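Local atomic coordinates of EreC (PDB entry 6XCQ), a protein that probably inactivates macrolide antibiotics such as erythromycin by hydrolysing the ester bond of their lactone ring, so giving resistance. Residues L86-E98 and D298-L310. The protein carries 1 engineered substitution. Residues are numbered along the deposited sequence; the frame is centred on the assembly and turned at random.
Engineered in segment 298-310: N309 (natural residue His).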
ATOM      1  N   LEU A  86      -5.613 -17.105   3.543  1.00 20.43           N
ATOM      2  CA  LEU A  86      -6.459 -16.224   4.343  1.00 18.89           C
ATOM      3  C   LEU A  86      -7.900 -16.256   3.850  1.00 19.28           C
ATOM      4  O   LEU A  86      -8.843 -16.235   4.655  1.00 21.01           O
ATOM      5  CB  LEU A  86      -5.912 -14.798   4.309  1.00 18.46           C
ATOM      6  CG  LEU A  86      -4.574 -14.601   5.020  1.00 22.21           C
ATOM      7  CD1 LEU A  86      -3.962 -13.228   4.692  1.00 15.84           C
ATOM      8  CD2 LEU A  86      -4.773 -14.796   6.504  1.00 18.79           C
ATOM      9  N   VAL A  87      -8.090 -16.327   2.536  1.00 16.13           N
ATOM     10  CA  VAL A  87      -9.439 -16.361   1.985  1.00 20.87           C
ATOM     11  C   VAL A  87     -10.092 -17.706   2.268  1.00 26.71           C
ATOM     12  O   VAL A  87     -11.190 -17.776   2.834  1.00 28.38           O
ATOM     13  CB  VAL A  87      -9.417 -16.051   0.479  1.00 22.61           C
ATOM     14  CG1 VAL A  87     -10.756 -16.440  -0.159  1.00 26.64           C
ATOM     15  CG2 VAL A  87      -9.133 -14.584   0.263  1.00 21.81           C
ATOM     16  N   GLU A  88      -9.416 -18.795   1.911  1.00 21.25           N
ATOM     17  CA  GLU A  88     -10.074 -20.095   1.949  1.00 22.56           C
ATOM     18  C   GLU A  88     -10.119 -20.709   3.334  1.00 20.86           C
ATOM     19  O   GLU A  88     -10.981 -21.559   3.588  1.00 28.33           O
ATOM     20  CB  GLU A  88      -9.402 -21.058   0.983  1.00 24.33           C
ATOM     21  CG  GLU A  88      -9.495 -20.598  -0.432  1.00 27.25           C
ATOM     22  CD  GLU A  88      -8.771 -21.534  -1.352  1.00 29.49           C
ATOM     23  OE1 GLU A  88      -8.496 -22.664  -0.909  1.00 29.74           O
ATOM     24  OE2 GLU A  88      -8.460 -21.139  -2.491  1.00 29.88           O
ATOM     25  N   ARG A  89      -9.239 -20.302   4.245  1.00 21.79           N
ATOM     26  CA  ARG A  89      -9.225 -20.926   5.557  1.00 25.67           C
ATOM     27  C   ARG A  89      -9.623 -19.996   6.685  1.00 34.22           C
ATOM     28  O   ARG A  89      -9.979 -20.487   7.760  1.00 26.59           O
ATOM     29  CB  ARG A  89      -7.843 -21.522   5.857  1.00 28.41           C
ATOM     30  CG  ARG A  89      -7.525 -22.707   4.971  1.00 34.24           C
ATOM     31  CD  ARG A  89      -8.458 -23.891   5.265  1.00 43.31           C
ATOM     32  NE  ARG A  89      -8.031 -25.102   4.564  1.00 50.76           N
ATOM     33  CZ  ARG A  89      -7.090 -25.931   5.005  1.00 49.21           C
ATOM     34  NH1 ARG A  89      -6.481 -25.698   6.164  1.00 56.93           N
ATOM     35  NH2 ARG A  89      -6.765 -27.001   4.291  1.00 56.01           N
ATOM     36  N   HIS A  90      -9.598 -18.681   6.468  1.00 25.80           N
ATOM     37  CA  HIS A  90     -10.003 -17.733   7.494  1.00 26.35           C
ATOM     38  C   HIS A  90     -11.016 -16.715   6.984  1.00 18.78           C
ATOM     39  O   HIS A  90     -11.311 -15.742   7.694  1.00 26.03           O
ATOM     40  CB  HIS A  90      -8.769 -17.034   8.080  1.00 21.78           C
ATOM     41  CG  HIS A  90      -7.879 -17.951   8.862  1.00 29.93           C
ATOM     42  ND1 HIS A  90      -8.132 -18.289  10.172  1.00 25.73           N
ATOM     43  CD2 HIS A  90      -6.743 -18.607   8.518  1.00 28.91           C
ATOM     44  CE1 HIS A  90      -7.195 -19.116  10.602  1.00 37.38           C
ATOM     45  NE2 HIS A  90      -6.336 -19.320   9.619  1.00 30.04           N
ATOM     46  N   ASP A  91     -11.549 -16.902   5.772  1.00 24.06           N
ATOM     47  CA  ASP A  91     -12.700 -16.131   5.274  1.00 21.30           C
ATOM     48  C   ASP A  91     -12.412 -14.640   5.114  1.00 28.27           C
ATOM     49  O   ASP A  91     -13.312 -13.806   5.276  1.00 25.07           O
ATOM     50  CB  ASP A  91     -13.921 -16.327   6.177  1.00 34.41           C
ATOM     51  CG  ASP A  91     -14.770 -17.500   5.752  1.00 54.05           C
ATOM     52  OD1 ASP A  91     -15.360 -17.435   4.651  1.00 54.12           O
ATOM     53  OD2 ASP A  91     -14.834 -18.486   6.516  1.00 57.54           O
ATOM     54  N   PHE A  92     -11.173 -14.270   4.796  1.00 23.82           N
ATOM     55  CA  PHE A  92     -10.913 -12.883   4.438  1.00 17.19           C
ATOM     56  C   PHE A  92     -11.628 -12.552   3.134  1.00 17.65           C
ATOM     57  O   PHE A  92     -11.761 -13.400   2.250  1.00 21.84           O
ATOM     58  CB  PHE A  92      -9.405 -12.633   4.347  1.00 15.79           C
ATOM     59  CG  PHE A  92      -8.809 -12.311   5.671  1.00 17.55           C
ATOM     60  CD1 PHE A  92      -8.704 -13.295   6.641  1.00 18.07           C
ATOM     61  CD2 PHE A  92      -8.451 -11.015   5.992  1.00 16.17           C
ATOM     62  CE1 PHE A  92      -8.191 -13.001   7.900  1.00 17.01           C
ATOM     63  CE2 PHE A  92      -7.946 -10.714   7.241  1.00 14.73           C
ATOM     64  CZ  PHE A  92      -7.810 -11.709   8.189  1.00 20.91           C
ATOM     65  N   ASN A  93     -12.128 -11.319   3.034  1.00 21.73           N
ATOM     66  CA  ASN A  93     -13.071 -10.954   1.979  1.00 21.92           C
ATOM     67  C   ASN A  93     -12.756  -9.617   1.317  1.00 27.93           C
ATOM     68  O   ASN A  93     -13.536  -9.160   0.476  1.00 19.51           O
ATOM     69  CB  ASN A  93     -14.494 -10.923   2.540  1.00 19.83           C
ATOM     70  CG  ASN A  93     -14.595 -10.096   3.792  1.00 25.85           C
ATOM     71  OD1 ASN A  93     -13.949  -9.055   3.913  1.00 21.48           O
ATOM     72  ND2 ASN A  93     -15.405 -10.554   4.743  1.00 31.90           N
ATOM     73  N   ALA A  94     -11.642  -8.980   1.663  1.00 23.89           N
ATOM     74  CA  ALA A  94     -11.247  -7.740   1.018  1.00 16.25           C
ATOM     75  C   ALA A  94      -9.723  -7.698   0.905  1.00 18.91           C
ATOM     76  O   ALA A  94      -9.012  -8.319   1.698  1.00 16.30           O
ATOM     77  CB  ALA A  94     -11.774  -6.517   1.785  1.00 19.36           C
ATOM     78  N   ILE A  95      -9.238  -6.963  -0.093  1.00 18.53           N
ATOM     79  CA  ILE A  95      -7.814  -6.726  -0.310  1.00 13.34           C
ATOM     80  C   ILE A  95      -7.599  -5.229  -0.467  1.00 21.77           C
ATOM     81  O   ILE A  95      -8.269  -4.585  -1.281  1.00 17.62           O
ATOM     82  CB  ILE A  95      -7.299  -7.464  -1.557  1.00 15.30           C
ATOM     83  CG1 ILE A  95      -7.424  -8.985  -1.361  1.00 21.90           C
ATOM     84  CG2 ILE A  95      -5.844  -7.078  -1.847  1.00 20.28           C
ATOM     85  CD1 ILE A  95      -6.742  -9.783  -2.433  1.00 31.39           C
ATOM     86  N   GLY A  96      -6.656  -4.678   0.283  1.00 16.72           N
ATOM     87  CA  GLY A  96      -6.312  -3.268   0.184  1.00 15.48           C
ATOM     88  C   GLY A  96      -4.976  -3.103  -0.517  1.00 20.12           C
ATOM     89  O   GLY A  96      -4.044  -3.869  -0.271  1.00 18.40           O
ATOM     90  N   LEU A  97      -4.892  -2.096  -1.381  1.00 17.70           N
ATOM     91  CA  LEU A  97      -3.702  -1.835  -2.177  1.00 18.55           C
ATOM     92  C   LEU A  97      -3.225  -0.404  -1.973  1.00 21.23           C
ATOM     93  O   LEU A  97      -4.011   0.502  -1.668  1.00 15.69           O
ATOM     94  CB  LEU A  97      -3.978  -2.052  -3.676  1.00 15.68           C
ATOM     95  CG  LEU A  97      -4.739  -3.318  -4.073  1.00 19.74           C
ATOM     96  CD1 LEU A  97      -5.214  -3.205  -5.504  1.00 19.42           C
ATOM     97  CD2 LEU A  97      -3.832  -4.535  -3.918  1.00 14.05           C
ATOM     98  N   GLU A  98      -1.927  -0.198  -2.207  1.00 12.89           N
ATOM     99  CA  GLU A  98      -1.348   1.143  -2.275  1.00 12.52           C
ATOM    100  C   GLU A  98      -1.729   1.823  -3.597  1.00 15.92           C
ATOM    101  O   GLU A  98      -0.906   2.071  -4.479  1.00 16.84           O
ATOM    102  CB  GLU A  98       0.169   1.085  -2.126  1.00 16.79           C
ATOM    103  CG  GLU A  98       0.679   0.529  -0.806  1.00 19.85           C
ATOM    104  CD  GLU A  98       2.202   0.576  -0.737  1.00 30.92           C
ATOM    105  OE1 GLU A  98       2.867  -0.484  -0.865  1.00 29.96           O
ATOM    106  OE2 GLU A  98       2.739   1.688  -0.570  1.00 32.57           O
ATOM    107  N   ASP A 298     -18.213  -6.677   9.123  1.00 26.41           N
ATOM    108  CA  ASP A 298     -17.925  -8.007   8.603  1.00 36.80           C
ATOM    109  C   ASP A 298     -16.666  -8.065   7.744  1.00 39.21           C
ATOM    110  O   ASP A 298     -16.311  -9.150   7.279  1.00 34.71           O
ATOM    111  CB  ASP A 298     -19.111  -8.524   7.788  1.00 56.11           C
ATOM    112  CG  ASP A 298     -20.125  -9.254   8.641  1.00 64.38           C
ATOM    113  OD1 ASP A 298     -20.167  -8.988   9.864  1.00 51.85           O
ATOM    114  OD2 ASP A 298     -20.866 -10.098   8.090  1.00 63.67           O
ATOM    115  N   VAL A 299     -15.987  -6.939   7.507  1.00 38.73           N
ATOM    116  CA  VAL A 299     -14.841  -6.954   6.602  1.00 36.06           C
ATOM    117  C   VAL A 299     -13.643  -7.593   7.292  1.00 23.19           C
ATOM    118  O   VAL A 299     -13.369  -7.349   8.475  1.00 23.53           O
ATOM    119  CB  VAL A 299     -14.498  -5.539   6.107  1.00 30.19           C
ATOM    120  CG1 VAL A 299     -13.131  -5.535   5.474  1.00 25.85           C
ATOM    121  CG2 VAL A 299     -15.499  -5.084   5.080  1.00 42.81           C
ATOM    122  N   LYS A 300     -12.926  -8.430   6.553  1.00 21.80           N
ATOM    123  CA  LYS A 300     -11.617  -8.918   6.971  1.00 18.23           C
ATOM    124  C   LYS A 300     -10.676  -8.674   5.798  1.00 16.51           C
ATOM    125  O   LYS A 300     -10.816  -9.299   4.744  1.00 18.97           O
ATOM    126  CB  LYS A 300     -11.686 -10.390   7.371  1.00 21.39           C
ATOM    127  CG  LYS A 300     -12.597 -10.625   8.587  1.00 26.86           C
ATOM    128  CD  LYS A 300     -12.833 -12.111   8.848  1.00 33.55           C
ATOM    129  CE  LYS A 300     -11.569 -12.791   9.277  1.00 30.63           C
ATOM    130  NZ  LYS A 300     -11.809 -14.152   9.826  1.00 32.62           N
ATOM    131  N   ILE A 301      -9.754  -7.734   5.955  1.00 15.52           N
ATOM    132  CA  ILE A 301      -9.020  -7.173   4.830  1.00 15.97           C
ATOM    133  C   ILE A 301      -7.563  -7.641   4.866  1.00 19.93           C
ATOM    134  O   ILE A 301      -6.943  -7.732   5.931  1.00 12.09           O
ATOM    135  CB  ILE A 301      -9.127  -5.630   4.813  1.00 14.31           C
ATOM    136  CG1 ILE A 301      -8.489  -5.071   3.533  1.00 13.64           C
ATOM    137  CG2 ILE A 301      -8.559  -5.013   6.078  1.00 15.76           C
ATOM    138  CD1 ILE A 301      -8.937  -3.658   3.208  1.00 17.56           C
ATOM    139  N   ILE A 302      -7.035  -7.964   3.689  1.00 18.17           N
ATOM    140  CA  ILE A 302      -5.626  -8.300   3.492  1.00 17.75           C
ATOM    141  C   ILE A 302      -4.964  -7.064   2.900  1.00 17.61           C
ATOM    142  O   ILE A 302      -5.373  -6.600   1.829  1.00 23.74           O
ATOM    143  CB  ILE A 302      -5.474  -9.504   2.548  1.00 19.61           C
ATOM    144  CG1 ILE A 302      -6.346 -10.683   2.999  1.00 20.36           C
ATOM    145  CG2 ILE A 302      -4.016  -9.906   2.390  1.00 20.56           C
ATOM    146  CD1 ILE A 302      -6.446 -11.796   1.907  1.00 18.79           C
ATOM    147  N   LEU A 303      -3.962  -6.503   3.578  1.00 13.66           N
ATOM    148  CA  LEU A 303      -3.305  -5.289   3.090  1.00 13.44           C
ATOM    149  C   LEU A 303      -2.033  -5.682   2.348  1.00 16.98           C
ATOM    150  O   LEU A 303      -1.160  -6.337   2.924  1.00 16.35           O
ATOM    151  CB  LEU A 303      -2.963  -4.330   4.233  1.00 16.30           C
ATOM    152  CG  LEU A 303      -4.108  -3.890   5.141  1.00 15.72           C
ATOM    153  CD1 LEU A 303      -3.570  -2.899   6.196  1.00 12.02           C
ATOM    154  CD2 LEU A 303      -5.214  -3.277   4.285  1.00 17.13           C
ATOM    155  N   LEU A 304      -1.923  -5.277   1.082  1.00 11.62           N
ATOM    156  CA  LEU A 304      -0.747  -5.576   0.261  1.00 16.81           C
ATOM    157  C   LEU A 304       0.081  -4.299   0.217  1.00 13.96           C
ATOM    158  O   LEU A 304      -0.171  -3.397  -0.586  1.00 18.32           O
ATOM    159  CB  LEU A 304      -1.162  -6.041  -1.140  1.00 15.59           C
ATOM    160  CG  LEU A 304      -2.023  -7.306  -1.275  1.00 14.98           C
ATOM    161  CD1 LEU A 304      -2.141  -7.735  -2.756  1.00 14.79           C
ATOM    162  CD2 LEU A 304      -1.451  -8.449  -0.428  1.00 12.46           C
ATOM    163  N   ALA A 305       1.042  -4.184   1.127  1.00 12.29           N
ATOM    164  CA  ALA A 305       1.869  -2.990   1.170  1.00 14.25           C
ATOM    165  C   ALA A 305       3.306  -3.401   1.475  1.00 15.76           C
ATOM    166  O   ALA A 305       3.590  -4.565   1.752  1.00 17.03           O
ATOM    167  CB  ALA A 305       1.333  -1.984   2.194  1.00 17.81           C
ATOM    168  N   HIS A 306       4.215  -2.435   1.416  1.00 14.64           N
ATOM    169  CA  HIS A 306       5.626  -2.719   1.668  1.00 14.67           C
ATOM    170  C   HIS A 306       5.826  -3.102   3.137  1.00 12.58           C
ATOM    171  O   HIS A 306       5.048  -2.689   4.006  1.00 13.52           O
ATOM    172  CB  HIS A 306       6.465  -1.488   1.309  1.00 13.71           C
ATOM    173  CG  HIS A 306       7.924  -1.770   1.092  1.00 17.65           C
ATOM    174  ND1 HIS A 306       8.820  -1.865   2.130  1.00 14.29           N
ATOM    175  CD2 HIS A 306       8.641  -1.951  -0.044  1.00 13.88           C
ATOM    176  CE1 HIS A 306      10.032  -2.094   1.647  1.00 20.40           C
ATOM    177  NE2 HIS A 306       9.953  -2.145   0.330  1.00 14.40           N
ATOM    178  N   ASN A 307       6.863  -3.923   3.409  1.00 13.47           N
ATOM    179  CA  ASN A 307       7.297  -4.181   4.789  1.00 13.60           C
ATOM    180  C   ASN A 307       7.368  -2.889   5.596  1.00 11.35           C
ATOM    181  O   ASN A 307       6.910  -2.827   6.743  1.00 14.39           O
ATOM    182  CB  ASN A 307       8.682  -4.848   4.831  1.00 12.48           C
ATOM    183  CG  ASN A 307       8.664  -6.322   4.442  1.00 13.13           C
ATOM    184  OD1 ASN A 307       7.629  -6.884   4.080  1.00 10.53           O
ATOM    185  ND2 ASN A 307       9.836  -6.955   4.518  1.00 13.07           N
ATOM    186  N   ASN A 308       7.980  -1.852   5.014  1.00 13.72           N
ATOM    187  CA  ASN A 308       8.147  -0.585   5.719  1.00 10.50           C
ATOM    188  C   ASN A 308       6.810   0.071   6.064  1.00 15.79           C
ATOM    189  O   ASN A 308       6.759   0.874   7.002  1.00 11.39           O
ATOM    190  CB  ASN A 308       8.982   0.389   4.886  1.00 13.77           C
ATOM    191  CG  ASN A 308      10.407  -0.096   4.659  1.00 18.26           C
ATOM    192  OD1 ASN A 308      10.792  -1.167   5.106  1.00 15.73           O
ATOM    193  ND2 ASN A 308      11.188   0.694   3.946  1.00 16.65           N
ATOM    194  N   ASN A 309       5.735  -0.225   5.328  1.00 11.92           N
ATOM    195  CA  ASN A 309       4.444   0.357   5.692  1.00 12.81           C
ATOM    196  C   ASN A 309       3.716  -0.494   6.728  1.00 15.22           C
ATOM    197  O   ASN A 309       3.035   0.049   7.604  1.00 14.87           O
ATOM    198  CB  ASN A 309       3.523   0.522   4.470  1.00 15.35           C
ATOM    199  CG  ASN A 309       4.131   1.364   3.366  1.00 23.35           C
ATOM    200  OD1 ASN A 309       4.387   0.866   2.272  1.00 23.34           O
ATOM    201  ND2 ASN A 309       4.321   2.651   3.630  1.00 17.18           N
ATOM    202  N   LEU A 310       3.839  -1.817   6.636  1.00 13.06           N
ATOM    203  CA  LEU A 310       3.138  -2.711   7.546  1.00 15.76           C
ATOM    204  C   LEU A 310       3.780  -2.771   8.924  1.00 17.32           C
ATOM    205  O   LEU A 310       3.107  -3.161   9.887  1.00 14.15           O
ATOM    206  CB  LEU A 310       3.096  -4.126   6.965  1.00 15.36           C
ATOM    207  CG  LEU A 310       2.401  -4.360   5.621  1.00 20.69           C
ATOM    208  CD1 LEU A 310       2.531  -5.827   5.276  1.00 14.28           C
ATOM    209  CD2 LEU A 310       0.942  -3.983   5.693  1.00 14.56           C
TER
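A94-L97 and I301-L304 run side by side among the parallel strands of the mixed beta-sheet in the erythromycin esterase family region, the first next to strand 151-154, the second next to strand 62-65. The ladder begins at K300 O, which takes A94 N and, as a second donor, N93 N; A94 O takes I302 N (2.8 Å), I302 O takes G96 N, and G96 O takes L304 N at a nearly straight 173°. The N93 amide grips the backbone at two points: OD1 receives K300 N (2.9 Å) and ND2 donates to D298 O, near the amide plane. With CG set between its backbone N and carbonyl carbon (chi1 51°), the amide lies alongside D298-K300, just ahead of strand 301-304. The K300 and F92 side chains cross at about a right angle. K300 CB sits over one ring face, offset toward its rim, in a CH-pi contact, and the chain bends at chi3 (67°) to put NZ 2.7 Å from H90 O, by the end of helix 73-90. Apolar packing joins that helix to the sheet where L86 CD1 meets I302 CG1 at 3.9 Å; farther along the same face, L304 CD1 touches I95 CG2 and L97 CD2. After L97, E98 OE2 has a salt bridge to R281, while OE1 receives a weak bond from H306 N (3.3 Å). H306 and engineered N309 form the capping box starting helix 307-310, H306 ND1 accepting N308 N in the ring plane.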